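Local coordinates for protein peptidase, C14 family (Geobacter sulfurreducens PCA, PDB 3BIJ) that is of unknown function but belongs to the C14 (caspase) peptidase family, so it may act as a cysteine-type endopeptidase, at residues Phe77-Gly83 against Leu129-Ser134; Leu9-Ala13 against Thr52-Thr56; His18-Trp22 against Val171-Thr175; Gly108-Glu114 against Tyr183-Gln187. Numbering follows the deposited sequence.

Contact 1: Phe77-Gly83 against Leu129-Ser134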
loop_
_atom_site.group_PDB
_atom_site.type_symbol
_atom_site.label_atom_id
_atom_site.label_comp_id
_atom_site.label_asym_id
_atom_site.label_seq_id
_atom_site.Cartn_x
_atom_site.Cartn_y
_atom_site.Cartn_z
ATOM N N PHE A 77 43.389 -5.992 -14.632
ATOM C CA PHE A 77 42.519 -7.153 -14.614
ATOM C C PHE A 77 41.092 -6.705 -14.318
ATOM O O PHE A 77 40.859 -5.914 -13.405
ATOM C CB PHE A 77 42.977 -8.129 -13.538
ATOM C CG PHE A 77 42.071 -9.306 -13.373
ATOM C CD1 PHE A 77 41.860 -10.186 -14.420
ATOM C CD2 PHE A 77 41.433 -9.546 -12.164
ATOM C CE1 PHE A 77 41.022 -11.295 -14.269
ATOM C CE2 PHE A 77 40.593 -10.653 -11.998
ATOM C CZ PHE A 77 40.390 -11.526 -13.052
HETATM N N MSE A 78 40.139 -7.201 -15.096
HETATM C CA MSE A 78 38.749 -6.853 -14.885
HETATM C C MSE A 78 37.928 -8.089 -14.548
HETATM O O MSE A 78 37.933 -9.074 -15.295
HETATM C CB MSE A 78 38.157 -6.202 -16.126
HETATM C CG MSE A 78 36.792 -5.628 -15.878
HETATM SE SE MSE A 78 35.881 -5.104 -17.463
HETATM C CE MSE A 78 34.208 -6.003 -17.160
ATOM N N LEU A 79 37.213 -8.031 -13.429
ATOM C CA LEU A 79 36.365 -9.139 -13.000
ATOM C C LEU A 79 34.940 -8.660 -12.796
ATOM O O LEU A 79 34.690 -7.792 -11.966
ATOM C CB LEU A 79 36.879 -9.732 -11.686
ATOM C CG LEU A 79 36.018 -10.798 -10.990
ATOM C CD1 LEU A 79 35.699 -11.941 -11.946
ATOM C CD2 LEU A 79 36.781 -11.335 -9.771
ATOM N N SER A 80 34.010 -9.215 -13.558
ATOM C CA SER A 80 32.616 -8.839 -13.407
ATOM C C SER A 80 31.879 -10.106 -13.007
ATOM O O SER A 80 32.247 -11.196 -13.442
ATOM C CB SER A 80 32.035 -8.280 -14.708
ATOM O OG SER A 80 31.985 -9.274 -15.708
ATOM N N TYR A 81 30.852 -9.964 -12.172
ATOM C CA TYR A 81 30.096 -11.115 -11.706
ATOM C C TYR A 81 28.623 -10.839 -11.489
ATOM O O TYR A 81 28.243 -9.870 -10.829
ATOM C CB TYR A 81 30.694 -11.648 -10.391
ATOM C CG TYR A 81 29.840 -12.678 -9.660
ATOM C CD1 TYR A 81 28.926 -12.301 -8.667
ATOM C CD2 TYR A 81 29.930 -14.030 -9.981
ATOM C CE1 TYR A 81 28.126 -13.253 -8.020
ATOM C CE2 TYR A 81 29.136 -14.986 -9.350
ATOM C CZ TYR A 81 28.236 -14.595 -8.372
ATOM O OH TYR A 81 27.444 -15.541 -7.757
ATOM N N SER A 82 27.795 -11.700 -12.061
ATOM C CA SER A 82 26.367 -11.603 -11.874
ATOM C C SER A 82 25.905 -12.984 -11.467
ATOM O O SER A 82 26.033 -13.953 -12.217
ATOM C CB SER A 82 25.662 -11.125 -13.142
ATOM O OG SER A 82 25.821 -9.728 -13.283
ATOM N N GLY A 83 25.407 -13.063 -10.242
ATOM C CA GLY A 83 24.928 -14.323 -9.710
ATOM C C GLY A 83 24.416 -14.074 -8.311
ATOM O O GLY A 83 24.269 -12.925 -7.900
ATOM N N LEU A 129 39.887 -4.133 -11.513
ATOM C CA LEU A 129 38.542 -3.569 -11.558
ATOM C C LEU A 129 37.514 -4.679 -11.390
ATOM O O LEU A 129 37.453 -5.587 -12.212
ATOM C CB LEU A 129 38.326 -2.865 -12.895
ATOM C CG LEU A 129 36.970 -2.208 -13.119
ATOM C CD1 LEU A 129 36.783 -1.063 -12.151
ATOM C CD2 LEU A 129 36.896 -1.731 -14.559
ATOM N N VAL A 130 36.703 -4.607 -10.335
ATOM C CA VAL A 130 35.695 -5.642 -10.067
ATOM C C VAL A 130 34.246 -5.128 -10.050
ATOM O O VAL A 130 33.928 -4.177 -9.339
ATOM C CB VAL A 130 35.948 -6.333 -8.689
ATOM C CG1 VAL A 130 34.941 -7.438 -8.480
ATOM C CG2 VAL A 130 37.361 -6.878 -8.605
ATOM N N PHE A 131 33.378 -5.756 -10.839
ATOM C CA PHE A 131 31.963 -5.398 -10.861
ATOM C C PHE A 131 31.204 -6.594 -10.303
ATOM O O PHE A 131 31.314 -7.707 -10.829
ATOM C CB PHE A 131 31.452 -5.117 -12.277
ATOM C CG PHE A 131 31.931 -3.818 -12.843
ATOM C CD1 PHE A 131 33.101 -3.756 -13.596
ATOM C CD2 PHE A 131 31.231 -2.641 -12.588
ATOM C CE1 PHE A 131 33.570 -2.535 -14.084
ATOM C CE2 PHE A 131 31.689 -1.418 -13.068
ATOM C CZ PHE A 131 32.865 -1.362 -13.820
ATOM N N SER A 132 30.449 -6.378 -9.234
ATOM C CA SER A 132 29.675 -7.460 -8.644
ATOM C C SER A 132 28.208 -7.058 -8.565
ATOM O O SER A 132 27.815 -6.360 -7.636
ATOM C CB SER A 132 30.208 -7.780 -7.244
ATOM O OG SER A 132 29.465 -8.823 -6.623
ATOM N N ASP A 133 27.406 -7.483 -9.543
ATOM C CA ASP A 133 25.976 -7.162 -9.558
ATOM C C ASP A 133 25.297 -8.282 -8.802
ATOM O O ASP A 133 24.593 -9.115 -9.378
ATOM C CB ASP A 133 25.427 -7.095 -10.987
ATOM C CG ASP A 133 24.018 -6.527 -11.044
ATOM O OD1 ASP A 133 23.385 -6.409 -9.972
ATOM O OD2 ASP A 133 23.540 -6.205 -12.160
ATOM N N SER A 134 25.533 -8.296 -7.498
ATOM C CA SER A 134 24.993 -9.323 -6.624
ATOM C C SER A 134 24.750 -8.712 -5.239
ATOM O O SER A 134 25.012 -7.529 -5.022
ATOM C CB SER A 134 26.003 -10.471 -6.533
ATOM O OG SER A 134 25.504 -11.549 -5.782
#
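The strand segments within Phe77-Gly83 and Leu129-Ser134 run parallel, their axes 4.5 Å apart and only 3° from alignment. Five backbone hydrogen bonds join them, among them Leu79 N to Leu129 O (2.7 Å) and Phe131 N to Leu79 O (2.7 Å). Selenomethionine Met78, extended with chi1 and chi2 both t, lays CG 4.1 Å from CD2 of Leu129, itself t at chi1. Phe131 takes the m rotamer, and its CD1 comes within 4.4 Å of Met78 CE. Ser80, a p rotamer on the same face, has its CB 4.0 Å from Phe131 CB. On the other face, the t rotamer of Val130 brings its CG2 to 4.2 Å from Leu79 CB. Tyr81, also t, turns its ring edge to Ser134 CB, 3.8 Å from Tyr81 CE1, while its hydroxyl bonds to His84 O. Beyond the ladder, Ser134 OG donates to Gly83 O (2.8 Å). Polar side chains gather at this end, Ser82 bonding to Asp32 and Asp133 to Thr224. The chemistry thus shifts from an apolar sheet core to polar C-terminal strand ends, where caspase-family enzymes carry their catalytic histidine and cysteine just after the equivalent strands.

Contact 2: Leu9-Ala13 against Thr52-Thr56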
loop_
_atom_site.group_PDB
_atom_site.type_symbol
_atom_site.label_atom_id
_atom_site.label_comp_id
_atom_site.label_asym_id
_atom_site.label_seq_id
_atom_site.Cartn_x
_atom_site.Cartn_y
_atom_site.Cartn_z
ATOM N N LEU A 9 31.618 -13.290 -15.457
ATOM C CA LEU A 9 30.935 -14.434 -14.883
ATOM C C LEU A 9 29.452 -14.157 -14.805
ATOM O O LEU A 9 29.033 -13.081 -14.379
ATOM C CB LEU A 9 31.451 -14.712 -13.477
ATOM C CG LEU A 9 32.958 -14.943 -13.302
ATOM C CD1 LEU A 9 33.275 -15.128 -11.823
ATOM C CD2 LEU A 9 33.384 -16.168 -14.094
ATOM N N GLY A 10 28.656 -15.138 -15.209
ATOM C CA GLY A 10 27.213 -14.996 -15.167
ATOM C C GLY A 10 26.577 -16.342 -14.866
ATOM O O GLY A 10 26.803 -17.320 -15.584
ATOM N N LEU A 11 25.789 -16.406 -13.797
ATOM C CA LEU A 11 25.139 -17.657 -13.431
ATOM C C LEU A 11 23.667 -17.471 -13.170
ATOM O O LEU A 11 23.285 -16.978 -12.113
ATOM C CB LEU A 11 25.769 -18.247 -12.176
ATOM C CG LEU A 11 27.270 -18.483 -12.239
ATOM C CD1 LEU A 11 28.002 -17.284 -11.676
ATOM C CD2 LEU A 11 27.599 -19.732 -11.450
ATOM N N ASN A 12 22.820 -17.847 -14.115
ATOM C CA ASN A 12 21.407 -17.693 -13.832
ATOM C C ASN A 12 20.803 -19.041 -13.442
ATOM O O ASN A 12 19.622 -19.310 -13.660
ATOM C CB ASN A 12 20.676 -17.046 -15.004
ATOM C CG ASN A 12 21.104 -17.590 -16.306
ATOM O OD1 ASN A 12 21.334 -18.791 -16.432
ATOM N ND2 ASN A 12 21.214 -16.723 -17.304
ATOM N N ALA A 13 21.655 -19.876 -12.850
ATOM C CA ALA A 13 21.283 -21.186 -12.337
ATOM C C ALA A 13 22.514 -21.799 -11.691
ATOM O O ALA A 13 23.644 -21.428 -12.020
ATOM C CB ALA A 13 20.773 -22.090 -13.451
ATOM N N THR A 52 26.900 -19.868 -16.180
ATOM C CA THR A 52 26.394 -20.865 -15.242
ATOM C C THR A 52 27.230 -22.152 -15.133
ATOM O O THR A 52 28.231 -22.184 -14.414
ATOM C CB THR A 52 24.937 -21.222 -15.564
ATOM O OG1 THR A 52 24.885 -21.935 -16.795
ATOM C CG2 THR A 52 24.106 -19.962 -15.700
ATOM N N LYS A 53 26.832 -23.209 -15.839
ATOM C CA LYS A 53 27.555 -24.486 -15.778
ATOM C C LYS A 53 29.054 -24.340 -15.895
ATOM O O LYS A 53 29.805 -25.111 -15.310
ATOM C CB LYS A 53 27.075 -25.426 -16.876
ATOM C CG LYS A 53 25.751 -26.085 -16.584
ATOM C CD LYS A 53 25.541 -27.279 -17.492
ATOM C CE LYS A 53 24.340 -28.105 -17.044
ATOM N NZ LYS A 53 24.223 -29.358 -17.855
ATOM N N ALA A 54 29.478 -23.344 -16.660
ATOM C CA ALA A 54 30.888 -23.090 -16.874
ATOM C C ALA A 54 31.525 -22.333 -15.703
ATOM O O ALA A 54 32.739 -22.405 -15.506
ATOM C CB ALA A 54 31.074 -22.307 -18.180
ATOM N N ALA A 55 30.721 -21.606 -14.931
ATOM C CA ALA A 55 31.262 -20.838 -13.807
ATOM C C ALA A 55 31.400 -21.673 -12.545
ATOM O O ALA A 55 30.663 -21.481 -11.583
ATOM C CB ALA A 55 30.380 -19.622 -13.533
ATOM N N THR A 56 32.361 -22.588 -12.544
ATOM C CA THR A 56 32.574 -23.446 -11.387
ATOM C C THR A 56 33.704 -22.943 -10.503
ATOM O O THR A 56 34.464 -22.069 -10.904
ATOM C CB THR A 56 32.934 -24.856 -11.816
ATOM O OG1 THR A 56 34.267 -24.859 -12.342
ATOM C CG2 THR A 56 31.974 -25.343 -12.879
#
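Thr52 lays its methyl CG2 against the backbone of Leu11 and Asn12, 3.4 Å from Leu11 CA and a tight 2.9 Å from Asn12 N, and has far more surface covered here than any other residue. Its p rotamer and unusual positive phi of 23° go with a chain that turns sharply after strand 46-51. The amide of the same residue remains in line with the sheet, Thr52 N donating to Gly10 O at 2.6 Å and continuing the backbone pairing of Gly10 with Leu50. Past this point the second segment curls into a short 3-10 turn, with Ala55 N bonded to Thr52 O (2.6 Å). That curl returns Ala55 to the first segment, its CB pointing toward it and lying 3.5 Å from Leu11 CD2; the leucine also packs on Tyr81 of the adjacent strand. Thr56 then takes the N-cap position, its OG1 bonded to Lys59 N at the start of helix 57-70. Two neighbouring parallel strands, 4-10 and 46-51, joined through helix 29-42, form a beta-alpha-beta unit of the caspase-like alpha/beta fold, and this contact joins the loops leaving their C-terminal ends.

Contact 3: His18-Trp22 against Val171-Thr175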
loop_
_atom_site.group_PDB
_atom_site.type_symbol
_atom_site.label_atom_id
_atom_site.label_comp_id
_atom_site.label_asym_id
_atom_site.label_seq_id
_atom_site.Cartn_x
_atom_site.Cartn_y
_atom_site.Cartn_z
ATOM N N HIS A 18 24.010 -29.757 -5.355
ATOM C CA HIS A 18 24.928 -29.332 -4.311
ATOM C C HIS A 18 24.230 -28.371 -3.347
ATOM O O HIS A 18 24.482 -28.376 -2.140
ATOM C CB HIS A 18 26.159 -28.662 -4.928
ATOM C CG HIS A 18 27.049 -28.000 -3.925
ATOM N ND1 HIS A 18 26.797 -26.741 -3.421
ATOM C CD2 HIS A 18 28.169 -28.435 -3.301
ATOM C CE1 HIS A 18 27.722 -26.430 -2.532
ATOM N NE2 HIS A 18 28.567 -27.441 -2.438
ATOM N N TYR A 19 23.337 -27.555 -3.887
ATOM C CA TYR A 19 22.617 -26.581 -3.080
ATOM C C TYR A 19 21.317 -27.120 -2.490
ATOM O O TYR A 19 20.285 -26.447 -2.517
ATOM C CB TYR A 19 22.340 -25.346 -3.921
ATOM C CG TYR A 19 23.568 -24.515 -4.201
ATOM C CD1 TYR A 19 23.989 -23.552 -3.295
ATOM C CD2 TYR A 19 24.283 -24.672 -5.383
ATOM C CE1 TYR A 19 25.088 -22.747 -3.554
ATOM C CE2 TYR A 19 25.392 -23.877 -5.665
ATOM C CZ TYR A 19 25.791 -22.906 -4.747
ATOM O OH TYR A 19 26.849 -22.069 -5.039
ATOM N N GLY A 20 21.372 -28.341 -1.963
ATOM C CA GLY A 20 20.200 -28.943 -1.353
ATOM C C GLY A 20 18.919 -28.862 -2.167
ATOM O O GLY A 20 17.851 -28.633 -1.607
ATOM N N GLY A 21 19.014 -29.033 -3.482
ATOM C CA GLY A 21 17.819 -28.993 -4.309
ATOM C C GLY A 21 17.419 -27.632 -4.843
ATOM O O GLY A 21 16.420 -27.503 -5.548
ATOM N N TRP A 22 18.198 -26.612 -4.517
ATOM C CA TRP A 22 17.919 -25.256 -4.976
ATOM C C TRP A 22 18.658 -25.012 -6.284
ATOM O O TRP A 22 19.855 -25.283 -6.377
ATOM C CB TRP A 22 18.409 -24.259 -3.935
ATOM C CG TRP A 22 18.083 -22.844 -4.268
ATOM C CD1 TRP A 22 16.843 -22.316 -4.433
ATOM C CD2 TRP A 22 19.000 -21.751 -4.362
ATOM N NE1 TRP A 22 16.920 -20.960 -4.604
ATOM C CE2 TRP A 22 18.235 -20.584 -4.564
ATOM C CE3 TRP A 22 20.393 -21.638 -4.286
ATOM C CZ2 TRP A 22 18.811 -19.328 -4.690
ATOM C CZ3 TRP A 22 20.964 -20.388 -4.413
ATOM C CH2 TRP A 22 20.173 -19.248 -4.609
ATOM N N VAL A 171 18.084 -21.869 2.332
ATOM C CA VAL A 171 18.925 -22.620 1.416
ATOM C C VAL A 171 20.388 -22.541 1.829
ATOM O O VAL A 171 21.118 -23.518 1.717
ATOM C CB VAL A 171 18.795 -22.081 -0.021
ATOM C CG1 VAL A 171 19.806 -22.768 -0.939
ATOM C CG2 VAL A 171 17.385 -22.313 -0.532
ATOM N N ALA A 172 20.817 -21.378 2.307
ATOM C CA ALA A 172 22.201 -21.200 2.716
ATOM C C ALA A 172 22.598 -22.202 3.794
ATOM O O ALA A 172 23.673 -22.797 3.726
ATOM C CB ALA A 172 22.415 -19.792 3.218
HETATM N N MSE A 173 21.730 -22.379 4.787
HETATM C CA MSE A 173 21.988 -23.301 5.886
HETATM C C MSE A 173 21.834 -24.744 5.430
HETATM O O MSE A 173 22.633 -25.618 5.781
HETATM C CB MSE A 173 21.025 -23.024 7.041
HETATM C CG MSE A 173 21.039 -21.568 7.521
HETATM SE SE MSE A 173 19.781 -21.196 8.978
HETATM C CE MSE A 173 18.109 -21.571 8.008
ATOM N N ARG A 174 20.788 -24.992 4.655
ATOM C CA ARG A 174 20.546 -26.329 4.147
ATOM C C ARG A 174 21.753 -26.777 3.305
ATOM O O ARG A 174 22.222 -27.910 3.433
ATOM C CB ARG A 174 19.264 -26.348 3.304
ATOM C CG ARG A 174 18.799 -27.759 2.932
ATOM C CD ARG A 174 17.840 -27.748 1.765
ATOM N NE ARG A 174 16.451 -27.561 2.145
ATOM C CZ ARG A 174 15.473 -27.336 1.268
ATOM N NH1 ARG A 174 14.214 -27.186 1.677
ATOM N NH2 ARG A 174 15.750 -27.238 -0.027
ATOM N N THR A 175 22.252 -25.880 2.450
ATOM C CA THR A 175 23.402 -26.185 1.605
ATOM C C THR A 175 24.608 -26.487 2.482
ATOM O O THR A 175 25.391 -27.400 2.206
ATOM C CB THR A 175 23.749 -25.009 0.664
ATOM O OG1 THR A 175 22.654 -24.771 -0.225
ATOM C CG2 THR A 175 24.990 -25.318 -0.163
#
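His18 O packs on Thr175 CG2 (3.7 Å) and is hydrogen-bonded to Asn179 ND2, which also bonds Thr175 O. Tyr19 follows with its CA 3.4 Å from Thr175 OG1, which also sits at the edge of the tyrosine ring, 3.6 Å from Tyr19 CD1. That threonine hydroxyl donates back to Val171 O (2.8 Å) within its own helix, and the tyrosine hydroxyl is bonded to Leu105 O. From Tyr19 to Trp22 the chain makes a type I' turn closed by Trp22 N to Tyr19 O at 2.9 Å, with glycines at both central positions, where phi is positive. At Gly20 a CB would clash with Arg174 CD, so lack of a side chain lets the turn approach the helix; its carbonyl receives the contact's hydrogen bond, Arg174 NH2 to Gly20 O (3.0 Å). Gly21 swings the chain round to Trp22, whose CE3 lies 3.6 Å from Val171 CG1, while Val171 CG2 stands over the five-membered ring, 4.0 Å from its centroid, as a CH-pi contact. The turn, between strand 4-10 and helix 29-42, is thus held against helix 169-178, with strand 109-111 reached through Glu109 and Phe219 of the second subunit meeting the Trp22 ring.

Contact 4: Gly108-Glu114 against Tyr183-Gln187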
loop_
_atom_site.group_PDB
_atom_site.type_symbol
_atom_site.label_atom_id
_atom_site.label_comp_id
_atom_site.label_asym_id
_atom_site.label_seq_id
_atom_site.Cartn_x
_atom_site.Cartn_y
_atom_site.Cartn_z
ATOM N N GLY A 108 29.628 -24.691 -6.309
ATOM C CA GLY A 108 29.407 -24.501 -4.893
ATOM C C GLY A 108 29.710 -23.045 -4.561
ATOM O O GLY A 108 29.804 -22.204 -5.462
ATOM N N GLU A 109 29.889 -22.731 -3.283
ATOM C CA GLU A 109 30.151 -21.345 -2.900
ATOM C C GLU A 109 31.625 -21.001 -2.789
ATOM O O GLU A 109 32.433 -21.800 -2.330
ATOM C CB GLU A 109 29.457 -21.017 -1.575
ATOM C CG GLU A 109 27.969 -21.260 -1.613
ATOM C CD GLU A 109 27.322 -21.100 -0.271
ATOM O OE1 GLU A 109 27.313 -19.968 0.251
ATOM O OE2 GLU A 109 26.821 -22.108 0.265
ATOM N N LEU A 110 31.968 -19.796 -3.218
ATOM C CA LEU A 110 33.336 -19.333 -3.152
ATOM C C LEU A 110 33.342 -18.342 -2.009
ATOM O O LEU A 110 32.745 -17.280 -2.125
ATOM C CB LEU A 110 33.711 -18.637 -4.461
ATOM C CG LEU A 110 35.115 -18.047 -4.570
ATOM C CD1 LEU A 110 36.147 -19.160 -4.567
ATOM C CD2 LEU A 110 35.220 -17.229 -5.828
ATOM N N ILE A 111 33.987 -18.692 -0.897
ATOM C CA ILE A 111 34.032 -17.805 0.263
ATOM C C ILE A 111 34.755 -16.511 -0.069
ATOM O O ILE A 111 35.804 -16.523 -0.717
ATOM C CB ILE A 111 34.741 -18.462 1.475
ATOM C CG1 ILE A 111 33.851 -19.539 2.089
ATOM C CG2 ILE A 111 35.007 -17.418 2.548
ATOM C CD1 ILE A 111 33.526 -20.690 1.163
ATOM N N ASP A 112 34.203 -15.393 0.390
ATOM C CA ASP A 112 34.810 -14.095 0.121
ATOM C C ASP A 112 36.317 -14.076 0.367
ATOM O O ASP A 112 37.063 -13.379 -0.325
ATOM C CB ASP A 112 34.120 -12.994 0.942
ATOM C CG ASP A 112 34.149 -13.260 2.436
ATOM O OD1 ASP A 112 33.500 -12.492 3.182
ATOM O OD2 ASP A 112 34.811 -14.227 2.868
ATOM N N ASP A 113 36.773 -14.842 1.346
ATOM C CA ASP A 113 38.197 -14.886 1.634
ATOM C C ASP A 113 38.985 -15.516 0.496
ATOM O O ASP A 113 40.085 -15.076 0.186
ATOM C CB ASP A 113 38.444 -15.641 2.939
ATOM C CG ASP A 113 38.208 -14.770 4.160
ATOM O OD1 ASP A 113 37.685 -15.281 5.182
ATOM O OD2 ASP A 113 38.559 -13.570 4.091
ATOM N N GLU A 114 38.426 -16.546 -0.127
ATOM C CA GLU A 114 39.110 -17.194 -1.239
ATOM C C GLU A 114 39.297 -16.202 -2.387
ATOM O O GLU A 114 40.341 -16.188 -3.033
ATOM C CB GLU A 114 38.309 -18.397 -1.737
ATOM C CG GLU A 114 37.882 -19.372 -0.649
ATOM C CD GLU A 114 37.229 -20.624 -1.213
ATOM O OE1 GLU A 114 37.965 -21.509 -1.701
ATOM O OE2 GLU A 114 35.978 -20.715 -1.179
ATOM N N TYR A 183 32.560 -27.431 3.204
ATOM C CA TYR A 183 32.764 -26.047 3.606
ATOM C C TYR A 183 33.628 -25.903 4.844
ATOM O O TYR A 183 34.362 -24.927 4.991
ATOM C CB TYR A 183 31.415 -25.347 3.808
ATOM C CG TYR A 183 30.731 -25.064 2.497
ATOM C CD1 TYR A 183 31.268 -24.141 1.609
ATOM C CD2 TYR A 183 29.601 -25.785 2.098
ATOM C CE1 TYR A 183 30.713 -23.942 0.357
ATOM C CE2 TYR A 183 29.033 -25.593 0.836
ATOM C CZ TYR A 183 29.603 -24.667 -0.028
ATOM O OH TYR A 183 29.080 -24.469 -1.285
ATOM N N ASP A 184 33.558 -26.873 5.744
ATOM C CA ASP A 184 34.376 -26.786 6.939
ATOM C C ASP A 184 35.844 -26.858 6.555
ATOM O O ASP A 184 36.681 -26.180 7.150
ATOM C CB ASP A 184 34.027 -27.899 7.927
ATOM C CG ASP A 184 32.695 -27.660 8.619
ATOM O OD1 ASP A 184 32.462 -26.512 9.056
ATOM O OD2 ASP A 184 31.886 -28.611 8.735
ATOM N N THR A 185 36.161 -27.672 5.556
ATOM C CA THR A 185 37.544 -27.791 5.111
ATOM C C THR A 185 38.006 -26.477 4.504
ATOM O O THR A 185 39.083 -25.982 4.819
ATOM C CB THR A 185 37.695 -28.898 4.063
ATOM O OG1 THR A 185 37.408 -30.161 4.670
ATOM C CG2 THR A 185 39.108 -28.916 3.511
ATOM N N ILE A 186 37.177 -25.919 3.630
ATOM C CA ILE A 186 37.479 -24.659 2.978
ATOM C C ILE A 186 37.689 -23.565 4.015
ATOM O O ILE A 186 38.661 -22.816 3.955
ATOM C CB ILE A 186 36.323 -24.242 2.053
ATOM C CG1 ILE A 186 36.169 -25.268 0.931
ATOM C CG2 ILE A 186 36.570 -22.851 1.497
ATOM C CD1 ILE A 186 35.025 -24.993 -0.006
ATOM N N GLN A 187 36.768 -23.494 4.970
ATOM C CA GLN A 187 36.808 -22.481 6.018
ATOM C C GLN A 187 38.072 -22.549 6.881
ATOM O O GLN A 187 38.492 -21.536 7.450
ATOM C CB GLN A 187 35.564 -22.611 6.910
ATOM C CG GLN A 187 35.078 -21.302 7.550
ATOM C CD GLN A 187 34.459 -20.340 6.535
ATOM O OE1 GLN A 187 35.158 -19.559 5.869
ATOM N NE2 GLN A 187 33.141 -20.408 6.405
#
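Tyr183, Ile111 and Ile186 bury the most surface here. Tyr183 leaves its helix sideways, yet its ring end reaches the strand: Glu109 N donates to Tyr183 OH at 2.8 Å, although the hydroxyl position is less certain than most. Glu109 itself directs OE1 to Thr102. Ile111 points toward the helix and its CD1 touches both of the others, 4.1 Å from Tyr183 CD1 at the ring edge and 3.7 Å from Ile186 CG2. Ile186 in turn meets Glu114, whose OE2 lies 3.5 Å from the same CG2 methyl. Glu114 OE2 also accepts from Ile111 N (2.9 Å), the N3 side chain bonding the N-cap amide at the start of helix 112-119, while OE1 forms a salt bridge with Arg57. Strand 109-111 and helix segment 183-187 run 10.0 Å apart at 23°, a nearly aligned helix-on-strand packing characteristic of layered alpha/beta folds, here at the beta hairpin formed by strands 99-104 and 109-111.

How the contacts relate
From the N terminus, contact 2 closes first, joining the end of strand 4-10 to the loop after strand 46-51. Before it closes, contact 3 opens at His18-Trp22, so the two cross; contact 3 then spans a long loop to Val171-Thr175 that encloses the whole of contact 1. Contact 4 opens at Gly108-Glu114, between the two strands of contact 1, and ends after contact 3, crossing both. Contacts 1 and 2 share the central sheet, meeting where the backbone of Ser82 hydrogen-bonds to Leu9 and Leu11, and contact 4 reaches it through strand 109-111. Contacts 3 and 4 touch through Tyr19 and Gly108, and bring consecutive helices 169-178 and 180-189 against one flank of the fold.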